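Local coordinates for protein interferon alpha/beta receptor 1 (Mus musculus, PDB 3WCY) that pairs with IFNAR2 to form the heterodimeric receptor for type I interferons, whose binding activates the JAK-STAT signalling cascade, at residues A[95-107]-A[119-133]. Residues are numbered along the deposited sequence; the frame is centred on the assembly and turned at random.
Sequences IPFYTAHMSPPEV and HISPPGQDGNMWALE
Met-102 lies across the indole of Trp-130, and this pair illustrates how the chain passing between two fibronectin type III domains can pack against a loop of the second. The Met-102 CG sits over the six-membered ring, 4.0 Å from its centroid and 26° off the normal, a CH-pi contact; SD stands farther above the same face, a Met-aromatic contact. CG of the adjacent Met-129 lies against the opposite face, also toward the rim, so a methionine methylene covers part of each face.

Other apolar contacts continue on both sides. With CG anti to the backbone N (chi1 -165°) and the chain bent at chi2 and chi3, Met-129 folds round to bring SD 3.7 Å from Ala-100 CB and CE toward Pro-96. Phe-97 CE1 meets Trp-130 CZ3 at 4.0 Å. Farther along, Pro-105 CB touches Ile-120 CG2, beside Val-176 of the facing sheet.

Carbon also meets oxygen: Trp-130 CZ2 the carbonyl O of His-101, at the ring edge, Pro-123 CG the O of Ser-103, and Phe-97 CZ the OE1 of Glu-133, which is hydrogen-bonded with Tyr-70.

The two hydrogen bonds between the segments both join Glu-106 and Ser-121, at the open end of the hairpin of strands 106-111 and 116-121. Ser-121 N donates to Glu-106 O at 2.7 Å, nearly straight, whereas the return bond from Glu-106 N to Ser-121 O is weak. The Glu-106 carboxylate crosses the Gln-125 amide at about a right angle and forms a salt bridge with Arg-108.

Thus the second domain meets its incoming chain by backbone pairing at the hairpin and, near the first domain, by largely apolar, weakly directional contacts centred on Trp-130.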
ATOM      1  N   ILE A  95     -24.862  -4.732 -14.861  1.00131.37           N
ATOM      2  CA  ILE A  95     -24.170  -4.040 -13.774  1.00127.91           C
ATOM      3  C   ILE A  95     -23.150  -3.100 -14.459  1.00128.51           C
ATOM      4  O   ILE A  95     -22.240  -3.598 -15.131  1.00128.28           O
ATOM      5  CB  ILE A  95     -23.504  -5.025 -12.768  1.00129.69           C
ATOM      6  CG1 ILE A  95     -24.534  -5.972 -12.122  1.00130.94           C
ATOM      7  CG2 ILE A  95     -22.715  -4.274 -11.694  1.00128.20           C
ATOM      8  CD1 ILE A  95     -24.433  -7.404 -12.608  1.00138.93           C
ATOM      9  N   PRO A  96     -23.296  -1.755 -14.334  1.00122.16           N
ATOM     10  CA  PRO A  96     -22.377  -0.838 -15.044  1.00120.45           C
ATOM     11  C   PRO A  96     -20.872  -0.959 -14.772  1.00120.14           C
ATOM     12  O   PRO A  96     -20.081  -0.580 -15.632  1.00119.81           O
ATOM     13  CB  PRO A  96     -22.924   0.557 -14.716  1.00122.08           C
ATOM     14  CG  PRO A  96     -23.785   0.375 -13.519  1.00126.52           C
ATOM     15  CD  PRO A  96     -24.347  -1.006 -13.613  1.00123.45           C
ATOM     16  N   PHE A  97     -20.482  -1.503 -13.609  1.00113.66           N
ATOM     17  CA  PHE A  97     -19.091  -1.683 -13.175  1.00111.07           C
ATOM     18  C   PHE A  97     -18.241  -2.631 -14.051  1.00113.91           C
ATOM     19  O   PHE A  97     -17.012  -2.556 -14.002  1.00111.85           O
ATOM     20  CB  PHE A  97     -19.052  -2.079 -11.683  1.00111.63           C
ATOM     21  CG  PHE A  97     -17.692  -2.247 -11.045  1.00111.46           C
ATOM     22  CD1 PHE A  97     -16.765  -1.210 -11.054  1.00113.33           C
ATOM     23  CD2 PHE A  97     -17.354  -3.428 -10.394  1.00112.89           C
ATOM     24  CE1 PHE A  97     -15.511  -1.367 -10.459  1.00112.69           C
ATOM     25  CE2 PHE A  97     -16.109  -3.572  -9.779  1.00114.11           C
ATOM     26  CZ  PHE A  97     -15.194  -2.543  -9.820  1.00111.14           C
ATOM     27  N   TYR A  98     -18.877  -3.499 -14.858  1.00112.11           N
ATOM     28  CA  TYR A  98     -18.153  -4.424 -15.734  1.00112.83           C
ATOM     29  C   TYR A  98     -17.923  -3.850 -17.148  1.00117.23           C
ATOM     30  O   TYR A  98     -16.888  -4.125 -17.759  1.00116.62           O
ATOM     31  CB  TYR A  98     -18.865  -5.790 -15.822  1.00115.85           C
ATOM     32  CG  TYR A  98     -19.001  -6.540 -14.513  1.00117.25           C
ATOM     33  CD1 TYR A  98     -17.888  -7.090 -13.881  1.00118.13           C
ATOM     34  CD2 TYR A  98     -20.253  -6.793 -13.959  1.00118.93           C
ATOM     35  CE1 TYR A  98     -18.011  -7.808 -12.689  1.00118.56           C
ATOM     36  CE2 TYR A  98     -20.391  -7.528 -12.779  1.00119.34           C
ATOM     37  CZ  TYR A  98     -19.266  -8.034 -12.147  1.00126.20           C
ATOM     38  OH  TYR A  98     -19.392  -8.753 -10.980  1.00126.82           O
ATOM     39  N   THR A  99     -18.883  -3.066 -17.660  1.00114.64           N
ATOM     40  CA  THR A  99     -18.811  -2.473 -19.001  1.00115.74           C
ATOM     41  C   THR A  99     -18.131  -1.097 -19.051  1.00117.65           C
ATOM     42  O   THR A  99     -17.817  -0.618 -20.147  1.00117.90           O
ATOM     43  CB  THR A  99     -20.197  -2.455 -19.677  1.00129.41           C
ATOM     44  OG1 THR A  99     -21.158  -1.871 -18.792  1.00129.39           O
ATOM     45  CG2 THR A  99     -20.654  -3.840 -20.127  1.00130.55           C
ATOM     46  N   ALA A 100     -17.911  -0.464 -17.881  1.00112.04           N
ATOM     47  CA  ALA A 100     -17.298   0.869 -17.786  1.00110.30           C
ATOM     48  C   ALA A 100     -15.794   0.883 -18.062  1.00111.52           C
ATOM     49  O   ALA A 100     -15.050   0.063 -17.519  1.00110.74           O
ATOM     50  CB  ALA A 100     -17.590   1.494 -16.432  1.00109.75           C
ATOM     51  N   HIS A 101     -15.362   1.826 -18.912  1.00106.39           N
ATOM     52  CA  HIS A 101     -13.968   2.033 -19.302  1.00104.53           C
ATOM     53  C   HIS A 101     -13.326   3.083 -18.407  1.00103.74           C
ATOM     54  O   HIS A 101     -14.028   3.891 -17.791  1.00102.96           O
ATOM     55  CB  HIS A 101     -13.886   2.502 -20.764  1.00106.64           C
ATOM     56  CG  HIS A 101     -14.225   1.448 -21.767  1.00111.69           C
ATOM     57  ND1 HIS A 101     -13.240   0.717 -22.407  1.00113.82           N
ATOM     58  CD2 HIS A 101     -15.434   1.036 -22.212  1.00114.91           C
ATOM     59  CE1 HIS A 101     -13.876  -0.107 -23.220  1.00114.99           C
ATOM     60  NE2 HIS A 101     -15.197   0.047 -23.137  1.00116.10           N
ATOM     61  N   MET A 102     -11.988   3.096 -18.372  1.00 97.22           N
ATOM     62  CA  MET A 102     -11.205   4.046 -17.587  1.00 94.52           C
ATOM     63  C   MET A 102     -10.651   5.165 -18.464  1.00 96.89           C
ATOM     64  O   MET A 102      -9.862   4.896 -19.379  1.00 97.02           O
ATOM     65  CB  MET A 102     -10.048   3.326 -16.900  1.00 95.64           C
ATOM     66  CG  MET A 102     -10.406   2.744 -15.579  1.00 98.31           C
ATOM     67  SD  MET A 102      -9.144   1.576 -15.058  1.00102.00           S
ATOM     68  CE  MET A 102      -7.812   2.670 -14.720  1.00 97.75           C
ATOM     69  N   SER A 103     -11.039   6.423 -18.170  1.00 91.44           N
ATOM     70  CA  SER A 103     -10.544   7.601 -18.891  1.00 90.27           C
ATOM     71  C   SER A 103      -9.103   7.853 -18.428  1.00 90.60           C
ATOM     72  O   SER A 103      -8.776   7.437 -17.320  1.00 88.38           O
ATOM     73  CB  SER A 103     -11.422   8.818 -18.612  1.00 93.05           C
ATOM     74  OG  SER A 103     -11.302   9.237 -17.264  1.00100.19           O
ATOM     75  N   PRO A 104      -8.202   8.466 -19.235  1.00 86.76           N
ATOM     76  CA  PRO A 104      -6.819   8.671 -18.757  1.00 85.29           C
ATOM     77  C   PRO A 104      -6.729   9.528 -17.480  1.00 86.34           C
ATOM     78  O   PRO A 104      -7.637  10.331 -17.239  1.00 86.50           O
ATOM     79  CB  PRO A 104      -6.122   9.324 -19.953  1.00 87.78           C
ATOM     80  CG  PRO A 104      -6.998   9.024 -21.130  1.00 93.48           C
ATOM     81  CD  PRO A 104      -8.382   9.014 -20.594  1.00 89.11           C
ATOM     82  N   PRO A 105      -5.704   9.349 -16.613  1.00 79.88           N
ATOM     83  CA  PRO A 105      -5.641  10.167 -15.389  1.00 78.54           C
ATOM     84  C   PRO A 105      -5.217  11.613 -15.664  1.00 82.67           C
ATOM     85  O   PRO A 105      -4.415  11.847 -16.572  1.00 82.74           O
ATOM     86  CB  PRO A 105      -4.617   9.428 -14.524  1.00 79.28           C
ATOM     87  CG  PRO A 105      -3.735   8.738 -15.477  1.00 84.19           C
ATOM     88  CD  PRO A 105      -4.540   8.446 -16.718  1.00 81.03           C
ATOM     89  N   GLU A 106      -5.764  12.579 -14.905  1.00 78.82           N
ATOM     90  CA  GLU A 106      -5.400  13.987 -15.067  1.00 79.20           C
ATOM     91  C   GLU A 106      -3.973  14.202 -14.511  1.00 82.18           C
ATOM     92  O   GLU A 106      -3.667  13.757 -13.400  1.00 81.00           O
ATOM     93  CB  GLU A 106      -6.437  14.912 -14.400  1.00 80.99           C
ATOM     94  CG  GLU A 106      -6.328  16.373 -14.817  1.00 96.94           C
ATOM     95  CD  GLU A 106      -7.286  17.327 -14.126  1.00129.86           C
ATOM     96  OE1 GLU A 106      -8.189  17.857 -14.814  1.00132.69           O
ATOM     97  OE2 GLU A 106      -7.121  17.567 -12.907  1.00125.33           O
ATOM     98  N   VAL A 107      -3.097  14.846 -15.305  1.00 78.23           N
ATOM     99  CA  VAL A 107      -1.700  15.055 -14.916  1.00 77.15           C
ATOM    100  C   VAL A 107      -1.217  16.499 -15.057  1.00 79.44           C
ATOM    101  O   VAL A 107      -1.395  17.102 -16.111  1.00 79.49           O
ATOM    102  CB  VAL A 107      -0.737  13.990 -15.536  1.00 80.86           C
ATOM    103  CG1 VAL A 107      -1.151  13.598 -16.951  1.00 81.33           C
ATOM    104  CG2 VAL A 107       0.725  14.431 -15.500  1.00 80.73           C
ATOM    105  N   HIS A 119       1.959  15.213 -10.752  1.00 69.27           N
ATOM    106  CA  HIS A 119       0.754  15.248  -9.934  1.00 68.43           C
ATOM    107  C   HIS A 119      -0.358  14.516 -10.677  1.00 73.49           C
ATOM    108  O   HIS A 119      -0.918  15.035 -11.649  1.00 74.14           O
ATOM    109  CB  HIS A 119       0.370  16.691  -9.578  1.00 69.41           C
ATOM    110  CG  HIS A 119       1.479  17.461  -8.926  1.00 73.35           C
ATOM    111  ND1 HIS A 119       1.654  17.452  -7.556  1.00 74.92           N
ATOM    112  CD2 HIS A 119       2.446  18.228  -9.483  1.00 75.55           C
ATOM    113  CE1 HIS A 119       2.722  18.199  -7.324  1.00 74.78           C
ATOM    114  NE2 HIS A 119       3.226  18.697  -8.451  1.00 75.46           N
ATOM    115  N   ILE A 120      -0.617  13.270 -10.258  1.00 69.26           N
ATOM    116  CA  ILE A 120      -1.628  12.416 -10.868  1.00 68.79           C
ATOM    117  C   ILE A 120      -2.955  12.534 -10.125  1.00 75.89           C
ATOM    118  O   ILE A 120      -3.012  12.384  -8.901  1.00 75.02           O
ATOM    119  CB  ILE A 120      -1.168  10.929 -10.971  1.00 70.70           C
ATOM    120  CG1 ILE A 120       0.280  10.792 -11.461  1.00 70.76           C
ATOM    121  CG2 ILE A 120      -2.116  10.107 -11.841  1.00 71.16           C
ATOM    122  CD1 ILE A 120       1.048   9.709 -10.787  1.00 73.41           C
ATOM    123  N   SER A 121      -4.020  12.793 -10.879  1.00 75.50           N
ATOM    124  CA  SER A 121      -5.386  12.819 -10.380  1.00 76.25           C
ATOM    125  C   SER A 121      -6.049  11.542 -10.945  1.00 83.03           C
ATOM    126  O   SER A 121      -5.897  11.270 -12.143  1.00 82.96           O
ATOM    127  CB  SER A 121      -6.110  14.073 -10.852  1.00 79.91           C
ATOM    128  OG  SER A 121      -7.062  14.486  -9.888  1.00 89.71           O
ATOM    129  N   PRO A 122      -6.708  10.705 -10.101  1.00 80.88           N
ATOM    130  CA  PRO A 122      -7.305   9.458 -10.613  1.00 81.23           C
ATOM    131  C   PRO A 122      -8.487   9.680 -11.567  1.00 87.85           C
ATOM    132  O   PRO A 122      -9.091  10.757 -11.510  1.00 87.60           O
ATOM    133  CB  PRO A 122      -7.745   8.739  -9.336  1.00 82.46           C
ATOM    134  CG  PRO A 122      -7.989   9.822  -8.361  1.00 86.71           C
ATOM    135  CD  PRO A 122      -6.963  10.866  -8.655  1.00 82.25           C
ATOM    136  N   PRO A 123      -8.846   8.696 -12.441  1.00 86.54           N
ATOM    137  CA  PRO A 123     -10.007   8.888 -13.336  1.00 88.43           C
ATOM    138  C   PRO A 123     -11.307   9.202 -12.564  1.00 97.57           C
ATOM    139  O   PRO A 123     -11.729   8.408 -11.716  1.00 98.25           O
ATOM    140  CB  PRO A 123     -10.092   7.552 -14.089  1.00 90.12           C
ATOM    141  CG  PRO A 123      -8.751   6.944 -13.970  1.00 93.04           C
ATOM    142  CD  PRO A 123      -8.237   7.366 -12.640  1.00 87.66           C
ATOM    143  N   GLY A 124     -11.884  10.378 -12.813  1.00 96.79           N
ATOM    144  CA  GLY A 124     -13.088  10.847 -12.132  1.00 98.57           C
ATOM    145  C   GLY A 124     -12.815  12.004 -11.185  1.00106.46           C
ATOM    146  O   GLY A 124     -11.935  11.907 -10.319  1.00104.36           O
ATOM    147  N   GLN A 125     -13.595  13.104 -11.322  1.00107.87           N
ATOM    148  CA  GLN A 125     -13.432  14.328 -10.512  1.00109.35           C
ATOM    149  C   GLN A 125     -14.626  14.711  -9.559  1.00116.16           C
ATOM    150  O   GLN A 125     -15.182  15.805  -9.701  1.00117.07           O
ATOM    151  CB  GLN A 125     -13.021  15.525 -11.413  1.00111.31           C
ATOM    152  CG  GLN A 125     -11.572  15.489 -11.897  1.00129.87           C
ATOM    153  CD  GLN A 125     -11.158  16.790 -12.542  1.00152.86           C
ATOM    154  OE1 GLN A 125     -10.639  17.704 -11.886  1.00148.51           O
ATOM    155  NE2 GLN A 125     -11.371  16.902 -13.845  1.00146.47           N
ATOM    156  N   ASP A 126     -14.989  13.878  -8.558  1.00113.10           N
ATOM    157  CA  ASP A 126     -14.432  12.557  -8.287  1.00112.76           C
ATOM    158  C   ASP A 126     -15.303  11.435  -8.844  1.00116.41           C
ATOM    159  O   ASP A 126     -14.780  10.384  -9.219  1.00115.77           O
ATOM    160  CB  ASP A 126     -14.092  12.370  -6.810  1.00114.80           C
ATOM    161  CG  ASP A 126     -12.669  12.785  -6.502  1.00130.70           C
ATOM    162  OD1 ASP A 126     -11.759  11.934  -6.648  1.00132.27           O
ATOM    163  OD2 ASP A 126     -12.456  13.972  -6.162  1.00137.43           O
ATOM    164  N   GLY A 127     -16.611  11.684  -8.924  1.00112.88           N
ATOM    165  CA  GLY A 127     -17.585  10.746  -9.474  1.00113.07           C
ATOM    166  C   GLY A 127     -17.977   9.597  -8.571  1.00115.36           C
ATOM    167  O   GLY A 127     -17.761   9.652  -7.354  1.00114.70           O
ATOM    168  N   ASN A 128     -18.578   8.546  -9.169  1.00110.74           N
ATOM    169  CA  ASN A 128     -19.028   7.368  -8.429  1.00109.52           C
ATOM    170  C   ASN A 128     -18.484   6.028  -8.909  1.00110.23           C
ATOM    171  O   ASN A 128     -18.296   5.126  -8.086  1.00110.15           O
ATOM    172  CB  ASN A 128     -20.546   7.341  -8.257  1.00112.52           C
ATOM    173  CG  ASN A 128     -20.958   7.462  -6.803  1.00143.63           C
ATOM    174  OD1 ASN A 128     -20.657   6.603  -5.962  1.00138.18           O
ATOM    175  ND2 ASN A 128     -21.625   8.552  -6.463  1.00138.41           N
ATOM    176  N   MET A 129     -18.232   5.894 -10.223  1.00103.89           N
ATOM    177  CA  MET A 129     -17.707   4.673 -10.839  1.00102.32           C
ATOM    178  C   MET A 129     -16.394   4.205 -10.199  1.00104.26           C
ATOM    179  O   MET A 129     -16.221   3.005  -9.978  1.00104.42           O
ATOM    180  CB  MET A 129     -17.528   4.867 -12.355  1.00104.98           C
ATOM    181  CG  MET A 129     -17.342   3.569 -13.130  1.00108.43           C
ATOM    182  SD  MET A 129     -18.738   2.421 -13.017  1.00113.21           S
ATOM    183  CE  MET A 129     -19.956   3.261 -14.006  1.00111.64           C
ATOM    184  N   TRP A 130     -15.490   5.145  -9.883  1.00 98.48           N
ATOM    185  CA  TRP A 130     -14.188   4.816  -9.303  1.00 96.52           C
ATOM    186  C   TRP A 130     -13.995   5.290  -7.854  1.00 97.61           C
ATOM    187  O   TRP A 130     -12.957   5.006  -7.247  1.00 96.44           O
ATOM    188  CB  TRP A 130     -13.061   5.271 -10.241  1.00 95.20           C
ATOM    189  CG  TRP A 130     -13.313   4.891 -11.670  1.00 97.30           C
ATOM    190  CD1 TRP A 130     -13.688   5.725 -12.681  1.00101.00           C
ATOM    191  CD2 TRP A 130     -13.353   3.561 -12.210  1.00 97.69           C
ATOM    192  NE1 TRP A 130     -13.891   5.005 -13.837  1.00101.41           N
ATOM    193  CE2 TRP A 130     -13.706   3.674 -13.573  1.00102.57           C
ATOM    194  CE3 TRP A 130     -13.104   2.282 -11.679  1.00 98.67           C
ATOM    195  CZ2 TRP A 130     -13.817   2.562 -14.412  1.00102.69           C
ATOM    196  CZ3 TRP A 130     -13.206   1.181 -12.515  1.00101.02           C
ATOM    197  CH2 TRP A 130     -13.552   1.327 -13.865  1.00102.77           C
ATOM    198  N   ALA A 131     -15.035   5.937  -7.282  1.00 92.64           N
ATOM    199  CA  ALA A 131     -15.100   6.457  -5.916  1.00 91.32           C
ATOM    200  C   ALA A 131     -14.705   5.435  -4.841  1.00 94.70           C
ATOM    201  O   ALA A 131     -14.351   5.838  -3.728  1.00 95.16           O
ATOM    202  CB  ALA A 131     -16.494   6.988  -5.637  1.00 92.87           C
ATOM    203  N   LEU A 132     -14.771   4.124  -5.166  1.00 89.51           N
ATOM    204  CA  LEU A 132     -14.397   3.032  -4.271  1.00 87.86           C
ATOM    205  C   LEU A 132     -13.267   2.175  -4.840  1.00 90.23           C
ATOM    206  O   LEU A 132     -12.862   1.203  -4.200  1.00 89.17           O
ATOM    207  CB  LEU A 132     -15.606   2.159  -3.927  1.00 88.62           C
ATOM    208  CG  LEU A 132     -16.795   2.838  -3.258  1.00 94.20           C
ATOM    209  CD1 LEU A 132     -17.940   1.845  -3.069  1.00 95.20           C
ATOM    210  CD2 LEU A 132     -16.398   3.503  -1.930  1.00 95.42           C
ATOM    211  N   GLU A 133     -12.748   2.537  -6.033  1.00 86.52           N
ATOM    212  CA  GLU A 133     -11.645   1.823  -6.684  1.00 85.57           C
ATOM    213  C   GLU A 133     -10.308   2.553  -6.596  1.00 88.38           C
ATOM    214  O   GLU A 133      -9.265   1.924  -6.790  1.00 87.58           O
ATOM    215  CB  GLU A 133     -11.992   1.444  -8.126  1.00 87.74           C
ATOM    216  CG  GLU A 133     -12.714   0.114  -8.240  1.00 96.75           C
ATOM    217  CD  GLU A 133     -14.113   0.073  -7.661  1.00112.79           C
ATOM    218  OE1 GLU A 133     -14.486  -0.983  -7.102  1.00100.42           O
ATOM    219  OE2 GLU A 133     -14.837   1.092  -7.756  1.00106.57           O
TER